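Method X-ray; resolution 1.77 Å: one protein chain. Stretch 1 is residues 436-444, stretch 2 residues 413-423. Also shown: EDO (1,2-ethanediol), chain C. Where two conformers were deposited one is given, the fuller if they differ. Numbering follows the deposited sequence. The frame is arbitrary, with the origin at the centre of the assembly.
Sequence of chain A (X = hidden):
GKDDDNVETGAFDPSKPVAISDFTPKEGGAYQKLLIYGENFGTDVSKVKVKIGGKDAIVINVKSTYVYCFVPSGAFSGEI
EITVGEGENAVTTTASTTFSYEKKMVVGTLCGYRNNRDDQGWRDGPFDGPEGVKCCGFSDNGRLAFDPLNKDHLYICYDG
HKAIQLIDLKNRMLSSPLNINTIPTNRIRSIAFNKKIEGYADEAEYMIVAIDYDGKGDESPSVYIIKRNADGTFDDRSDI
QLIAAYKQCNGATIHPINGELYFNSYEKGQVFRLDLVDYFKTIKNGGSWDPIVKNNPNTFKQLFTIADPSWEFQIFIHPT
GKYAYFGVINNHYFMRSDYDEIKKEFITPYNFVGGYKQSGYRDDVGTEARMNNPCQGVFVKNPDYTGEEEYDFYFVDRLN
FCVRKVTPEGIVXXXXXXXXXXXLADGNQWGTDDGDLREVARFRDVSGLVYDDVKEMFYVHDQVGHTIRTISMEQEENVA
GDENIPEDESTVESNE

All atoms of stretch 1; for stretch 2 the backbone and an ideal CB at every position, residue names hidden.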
ATOM      1  N   ASP A 436      17.876   2.149  -9.396  1.00 12.82           N
ATOM      2  CA  ASP A 436      16.479   1.961  -9.027  1.00 12.78           C
ATOM      3  C   ASP A 436      16.348   1.279  -7.671  1.00 13.34           C
ATOM      4  O   ASP A 436      16.947   0.229  -7.443  1.00 13.12           O
ATOM      5  CB  ASP A 436      15.740   1.195 -10.137  1.00 13.13           C
ATOM      6  CG  ASP A 436      14.253   1.106  -9.887  1.00 12.26           C
ATOM      7  OD1 ASP A 436      13.848   0.353  -8.983  1.00 12.92           O
ATOM      8  OD2 ASP A 436      13.487   1.754 -10.623  1.00 11.56           O
ATOM      9  N   LEU A 437      15.559   1.890  -6.790  1.00 13.77           N
ATOM     10  CA  LEU A 437      15.411   1.432  -5.393  1.00 14.62           C
ATOM     11  C   LEU A 437      15.136  -0.071  -5.170  1.00 15.20           C
ATOM     12  O   LEU A 437      15.749  -0.665  -4.269  1.00 15.10           O
ATOM     13  CB  LEU A 437      14.324   2.238  -4.659  1.00 14.55           C
ATOM     14  CG  LEU A 437      14.460   3.763  -4.538  1.00 15.82           C
ATOM     15  CD1 LEU A 437      13.492   4.304  -3.499  1.00 17.77           C
ATOM     16  CD2 LEU A 437      15.886   4.218  -4.184  1.00 15.74           C
ATOM     17  N   ARG A 438      14.241  -0.676  -5.968  1.00 15.59           N
ATOM     18  CA  ARG A 438      13.915  -2.097  -5.750  0.50 15.83           C
ATOM     19  C   ARG A 438      14.193  -3.016  -6.945  1.00 16.06           C
ATOM     20  O   ARG A 438      14.169  -4.235  -6.793  1.00 16.24           O
ATOM     21  CB  ARG A 438      12.464  -2.232  -5.267  0.50 15.89           C
ATOM     22  CG  ARG A 438      12.184  -1.503  -3.943  0.50 15.72           C
ATOM     23  CD  ARG A 438      12.726  -2.219  -2.699  0.50 14.73           C
ATOM     24  NE  ARG A 438      11.897  -3.376  -2.357  0.50 15.74           N
ATOM     25  CZ  ARG A 438      12.264  -4.643  -2.493  0.50 13.97           C
ATOM     26  NH1 ARG A 438      13.475  -4.958  -2.922  0.50 12.78           N
ATOM     27  NH2 ARG A 438      11.414  -5.598  -2.169  0.50 15.49           N
ATOM     28  N   GLU A 439      14.481  -2.458  -8.119  1.00 15.73           N
ATOM     29  CA  GLU A 439      14.816  -3.288  -9.280  1.00 15.72           C
ATOM     30  C   GLU A 439      16.302  -3.531  -9.476  1.00 14.69           C
ATOM     31  O   GLU A 439      16.676  -4.537 -10.069  1.00 15.08           O
ATOM     32  CB  GLU A 439      14.263  -2.673 -10.584  1.00 16.19           C
ATOM     33  CG  GLU A 439      12.774  -2.750 -10.699  1.00 18.64           C
ATOM     34  CD  GLU A 439      12.247  -4.177 -10.514  1.00 20.61           C
ATOM     35  OE1 GLU A 439      12.781  -5.126 -11.109  1.00 21.46           O
ATOM     36  OE2 GLU A 439      11.303  -4.336  -9.737  1.00 25.38           O
ATOM     37  N   VAL A 440      17.147  -2.616  -8.998  1.00 13.60           N
ATOM     38  CA  VAL A 440      18.586  -2.711  -9.243  1.00 12.22           C
ATOM     39  C   VAL A 440      19.468  -2.530  -7.994  1.00 12.24           C
ATOM     40  O   VAL A 440      20.373  -3.337  -7.755  1.00 10.96           O
ATOM     41  CB  VAL A 440      19.023  -1.664 -10.323  1.00 12.15           C
ATOM     42  CG1 VAL A 440      20.535  -1.689 -10.530  1.00 11.41           C
ATOM     43  CG2 VAL A 440      18.278  -1.894 -11.680  1.00 10.11           C
ATOM     44  N   ALA A 441      19.228  -1.454  -7.236  1.00 11.84           N
ATOM     45  CA  ALA A 441      20.076  -1.099  -6.087  1.00 11.51           C
ATOM     46  C   ALA A 441      20.232  -2.207  -5.022  1.00 11.50           C
ATOM     47  O   ALA A 441      19.262  -2.908  -4.679  1.00 10.72           O
ATOM     48  CB  ALA A 441      19.555   0.179  -5.425  1.00 11.25           C
ATOM     49  N   ARG A 442      21.459  -2.341  -4.514  1.00 11.59           N
ATOM     50  CA  ARG A 442      21.761  -3.283  -3.427  1.00 12.05           C
ATOM     51  C   ARG A 442      22.743  -2.682  -2.448  1.00 12.56           C
ATOM     52  O   ARG A 442      23.519  -1.801  -2.806  1.00 12.61           O
ATOM     53  CB  ARG A 442      22.333  -4.593  -3.958  1.00 12.09           C
ATOM     54  CG  ARG A 442      21.320  -5.412  -4.726  1.00 12.15           C
ATOM     55  CD  ARG A 442      21.835  -6.790  -5.073  1.00 12.06           C
ATOM     56  NE  ARG A 442      22.957  -6.778  -5.996  1.00 11.98           N
ATOM     57  CZ  ARG A 442      23.544  -7.876  -6.468  1.00 13.74           C
ATOM     58  NH1 ARG A 442      23.140  -9.077  -6.062  1.00 12.84           N
ATOM     59  NH2 ARG A 442      24.549  -7.786  -7.334  1.00 14.58           N
ATOM     60  N   PHE A 443      22.684  -3.184  -1.215  1.00 12.69           N
ATOM     61  CA  PHE A 443      23.589  -2.806  -0.142  1.00 12.57           C
ATOM     62  C   PHE A 443      24.191  -4.082   0.432  1.00 12.92           C
ATOM     63  O   PHE A 443      23.771  -5.192   0.067  1.00 12.22           O
ATOM     64  CB  PHE A 443      22.840  -2.110   1.006  1.00 12.77           C
ATOM     65  CG  PHE A 443      22.075  -0.851   0.618  1.00 12.14           C
ATOM     66  CD1 PHE A 443      22.684   0.397   0.658  1.00 13.53           C
ATOM     67  CD2 PHE A 443      20.714  -0.908   0.307  1.00 12.87           C
ATOM     68  CE1 PHE A 443      21.968   1.561   0.317  1.00 14.07           C
ATOM     69  CE2 PHE A 443      20.001   0.234  -0.001  1.00 13.11           C
ATOM     70  CZ  PHE A 443      20.628   1.474  -0.006  1.00 13.20           C
ATOM     71  N   ARG A 444      25.203  -3.935   1.289  1.00 12.54           N
ATOM     72  CA  ARG A 444      25.694  -5.056   2.097  1.00 12.70           C
ATOM     73  C   ARG A 444      25.174  -4.698   3.498  1.00 12.91           C
ATOM     74  O   ARG A 444      24.149  -4.005   3.597  1.00 12.36           O
ATOM     75  CB  ARG A 444      27.210  -5.250   1.985  1.00 13.02           C
ATOM     76  CG  ARG A 444      27.658  -5.507   0.538  1.00 13.50           C
ATOM     77  CD  ARG A 444      29.081  -5.973   0.402  1.00 14.10           C
ATOM     78  NE  ARG A 444      29.243  -7.317   0.949  1.00 13.94           N
ATOM     79  CZ  ARG A 444      30.285  -8.105   0.732  1.00 17.48           C
ATOM     80  NH1 ARG A 444      31.295  -7.702  -0.028  1.00 19.11           N
ATOM     81  NH2 ARG A 444      30.312  -9.306   1.282  1.00 18.34           N
ATOM     82  N   UNK A 413       7.311  -2.351   5.117  1.00 13.97           N
ATOM     83  CA  UNK A 413       7.612  -2.612   3.711  1.00 14.39           C
ATOM     84  C   UNK A 413       9.122  -2.448   3.460  1.00 14.45           C
ATOM     85  O   UNK A 413       9.882  -2.113   4.382  1.00 14.53           O
ATOM     86  CB  UNK A 413       6.810  -1.674   2.807  1.00 14.39           C
ATOM     87  N   UNK A 414       9.550  -2.724   2.231  1.00 14.14           N
ATOM     88  CA  UNK A 414      10.948  -2.580   1.857  1.00 14.32           C
ATOM     89  C   UNK A 414      11.025  -1.383   0.928  1.00 14.74           C
ATOM     90  O   UNK A 414      10.350  -1.355  -0.107  1.00 15.40           O
ATOM     91  CB  UNK A 414      11.500  -3.846   1.199  1.00 14.32           C
ATOM     92  N   UNK A 415      11.834  -0.390   1.306  1.00 14.64           N
ATOM     93  CA  UNK A 415      11.946   0.867   0.555  1.00 14.26           C
ATOM     94  C   UNK A 415      13.046   0.864  -0.491  1.00 14.12           C
ATOM     95  O   UNK A 415      12.828   1.312  -1.630  1.00 13.86           O
ATOM     96  CB  UNK A 415      12.189   2.025   1.525  1.00 14.26           C
ATOM     97  N   UNK A 416      14.220   0.355  -0.113  1.00 13.93           N
ATOM     98  CA  UNK A 416      15.382   0.372  -0.987  1.00 13.95           C
ATOM     99  C   UNK A 416      16.304  -0.796  -0.684  1.00 14.18           C
ATOM    100  O   UNK A 416      16.546  -1.133   0.485  1.00 14.21           O
ATOM    101  CB  UNK A 416      16.139   1.694  -0.847  1.00 13.95           C
ATOM    102  N   UNK A 417      16.825  -1.398  -1.745  1.00 14.22           N
ATOM    103  CA  UNK A 417      17.749  -2.519  -1.642  1.00 14.35           C
ATOM    104  C   UNK A 417      17.158  -3.816  -2.155  1.00 14.77           C
ATOM    105  O   UNK A 417      15.981  -3.861  -2.558  1.00 14.68           O
ATOM    106  CB  UNK A 417      18.191  -2.699  -0.188  1.00 14.35           C
ATOM    107  N   UNK A 418      17.999  -4.844  -2.173  1.00 14.86           N
ATOM    108  CA  UNK A 418      17.642  -6.191  -2.625  1.00 15.91           C
ATOM    109  C   UNK A 418      17.117  -6.181  -4.074  1.00 16.40           C
ATOM    110  O   UNK A 418      16.167  -6.901  -4.405  1.00 16.52           O
ATOM    111  CB  UNK A 418      16.591  -6.794  -1.691  1.00 15.91           C
ATOM    112  N   UNK A 419      17.760  -5.366  -4.917  1.00 16.49           N
ATOM    113  CA  UNK A 419      17.412  -5.218  -6.323  1.00 16.90           C
ATOM    114  C   UNK A 419      17.038  -6.530  -6.998  1.00 17.56           C
ATOM    115  O   UNK A 419      17.849  -7.471  -7.062  1.00 17.60           O
ATOM    116  CB  UNK A 419      18.580  -4.577  -7.075  1.00 16.90           C
ATOM    117  N   UNK A 420      15.816  -6.577  -7.515  1.00 18.52           N
ATOM    118  CA  UNK A 420      15.285  -7.796  -8.152  1.00 19.04           C
ATOM    119  C   UNK A 420      16.153  -8.331  -9.280  1.00 19.50           C
ATOM    120  O   UNK A 420      16.523  -9.507  -9.283  1.00 19.93           O
ATOM    121  CB  UNK A 420      13.882  -7.522  -8.698  1.00 19.04           C
ATOM    122  N   UNK A 421      16.505  -7.467 -10.229  1.00 19.46           N
ATOM    123  CA  UNK A 421      17.289  -7.872 -11.394  0.50 19.47           C
ATOM    124  C   UNK A 421      18.726  -8.237 -11.065  1.00 19.19           C
ATOM    125  O   UNK A 421      19.295  -9.164 -11.653  1.00 19.04           O
ATOM    126  CB  UNK A 421      17.283  -6.749 -12.433  0.50 19.47           C
ATOM    127  N   UNK A 422      19.330  -7.502 -10.138  1.00 17.93           N
ATOM    128  CA  UNK A 422      20.718  -7.756  -9.811  1.00 17.73           C
ATOM    129  C   UNK A 422      20.882  -9.004  -8.931  1.00 17.60           C
ATOM    130  O   UNK A 422      21.832  -9.745  -9.096  1.00 17.88           O
ATOM    131  CB  UNK A 422      21.315  -6.534  -9.110  1.00 17.73           C
ATOM    132  N   UNK A 423      19.937  -9.224  -8.024  0.50 17.98           N
ATOM    133  CA  UNK A 423      19.967 -10.412  -7.164  0.50 18.26           C
ATOM    134  C   UNK A 423      19.728 -11.712  -7.959  0.50 18.46           C
ATOM    135  O   UNK A 423      19.921 -12.797  -7.430  0.50 18.18           O
ATOM    136  CB  UNK A 423      18.915 -10.279  -6.061  0.50 18.26           C
TER
HETATM  137  C1  EDO C   2      15.197   5.919 -12.055  1.00 29.44           C
HETATM  138  O1  EDO C   2      16.298   5.941 -12.970  1.00 28.17           O
HETATM  139  C2  EDO C   2      15.082   4.557 -11.391  1.00 28.99           C
HETATM  140  O2  EDO C   2      14.645   3.588 -12.349  1.00 29.92           O

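At 413 the ideal CB has nothing of stretch 1 within 5.5 Å, and the contact sets no rule; the residue is Ser-413.

At 414 the CA-to-CB bond points toward stretch 1, and the ideal CB lies 3.6 Å from Arg-438 NE. A small or beta-branched residue would suit, laying carbon on the guanidinium. It is Thr-414, whose CG2 sits over one face of that group, 3.3 Å from Arg-438 NE.

Position 415 points away, so much is allowed, but a long or aromatic side chain could reach back to Leu-437. Tyr-415 does so: Leu-437 CD1 lies over its ring face, 3.7 Å from Tyr-415 CZ.

At 416 CB points sideways, 4.2 Å from both Leu-437 O and Phe-443 CE2. Small apolar residues fit, and Ala-416 is found, its CB 4.2 Å from Leu-437 CD2.

The backbone decides 417. With phi 113° and psi 175° at 417, a CB would jam against the preceding carbonyl O, and the ideal CB of 417 would also stand a tight 3.1 Å from Phe-443 CD2. Gly-417 answers both, and its backbone bonds twice to stretch 1: Gly-417 N donates to Leu-437 O (2.8 Å), while Gly-417 O accepts from Arg-438 NH1 (2.8 Å).

Position 418 has phi 57° and psi 40°, a left-handed conformation that favours glycine, asparagine or aspartate. Its CB would lie 3.8 Å from Arg-438 NH1. The residue is Arg-418, whose side chain heads off from the contact; its N and Phe-443 N both donate to water 1.

At 419 the backbone angles are ordinary, but CB would point toward stretch 1 and clash with Val-440 O at 2.3 Å and Ala-441 O at 3.0 Å. Only glycine fits. Gly-419 N donates to Ala-441 O (2.9 Å).

Position 420 points sideways, its CB 3.6 Å from Glu-439 OE1; small or basic residues would suit. Ala-420 leaves the bonding to its backbone, N to Arg-438 O at 3.0 Å.

At 421 CB points toward stretch 1, a tight 3.3 Å from Glu-439 O, favouring a small residue, perhaps a donor. In Ser-421, N donates to Glu-439 O at 2.9 Å.

Position 422 faces Val-440 O, 3.6 Å from CB, with Val-440 CG1 nearby: a short hydroxyl, with or without a methyl, is the obvious choice. Thr-422 supplies both, OG1 donating to Val-440 O (2.7 Å) and CG2 meeting Val-440 CG1 (4.0 Å).

At 423 CB points sideways, 4.4 Å from Arg-442 NH1, so small or polar residues would do. In Ser-423, N donates to Gly-419 O at 2.9 Å.

Stretch 2 (413-423) STYAGRGASTS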
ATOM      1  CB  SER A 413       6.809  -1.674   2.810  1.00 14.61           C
ATOM      2  OG  SER A 413       7.115  -0.320   3.077  1.00 16.00           O
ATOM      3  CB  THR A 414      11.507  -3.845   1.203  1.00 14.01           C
ATOM      4  OG1 THR A 414      11.441  -4.925   2.143  1.00 14.98           O
ATOM      5  CG2 THR A 414      12.965  -3.650   0.797  1.00 13.95           C
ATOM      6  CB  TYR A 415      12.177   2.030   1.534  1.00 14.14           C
ATOM      7  CG  TYR A 415      12.419   3.384   0.889  1.00 15.45           C
ATOM      8  CD1 TYR A 415      11.432   4.002   0.119  1.00 16.97           C
ATOM      9  CD2 TYR A 415      13.620   4.061   1.083  1.00 16.24           C
ATOM     10  CE1 TYR A 415      11.650   5.257  -0.459  1.00 17.50           C
ATOM     11  CE2 TYR A 415      13.842   5.304   0.515  1.00 16.99           C
ATOM     12  CZ  TYR A 415      12.857   5.895  -0.252  1.00 17.23           C
ATOM     13  OH  TYR A 415      13.081   7.136  -0.821  1.00 17.86           O
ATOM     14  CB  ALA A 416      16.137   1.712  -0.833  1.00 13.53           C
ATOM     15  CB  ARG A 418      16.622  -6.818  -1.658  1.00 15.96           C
ATOM     16  CG  ARG A 418      17.118  -6.869  -0.203  1.00 15.78           C
ATOM     17  CD  ARG A 418      16.029  -7.372   0.751  1.00 16.51           C
ATOM     18  NE  ARG A 418      15.748  -8.800   0.583  1.00 14.79           N
ATOM     19  CZ  ARG A 418      16.322  -9.787   1.278  1.00 16.48           C
ATOM     20  NH1 ARG A 418      17.233  -9.538   2.212  1.00 15.84           N
ATOM     21  NH2 ARG A 418      15.983 -11.047   1.039  1.00 17.17           N
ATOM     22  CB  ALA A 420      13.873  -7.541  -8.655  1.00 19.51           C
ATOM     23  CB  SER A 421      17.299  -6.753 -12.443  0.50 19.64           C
ATOM     24  OG  SER A 421      15.985  -6.363 -12.785  0.50 20.94           O
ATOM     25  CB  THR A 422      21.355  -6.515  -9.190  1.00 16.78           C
ATOM     26  OG1 THR A 422      20.451  -5.978  -8.227  1.00 16.63           O
ATOM     27  CG2 THR A 422      21.631  -5.478 -10.300  1.00 16.43           C
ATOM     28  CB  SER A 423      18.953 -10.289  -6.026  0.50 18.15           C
ATOM     29  OG  SER A 423      17.626 -10.214  -6.506  0.50 18.12           O
TER
HETATM   30  O   HOH W   1      20.640  -5.159  -0.971  1.00  9.61           O
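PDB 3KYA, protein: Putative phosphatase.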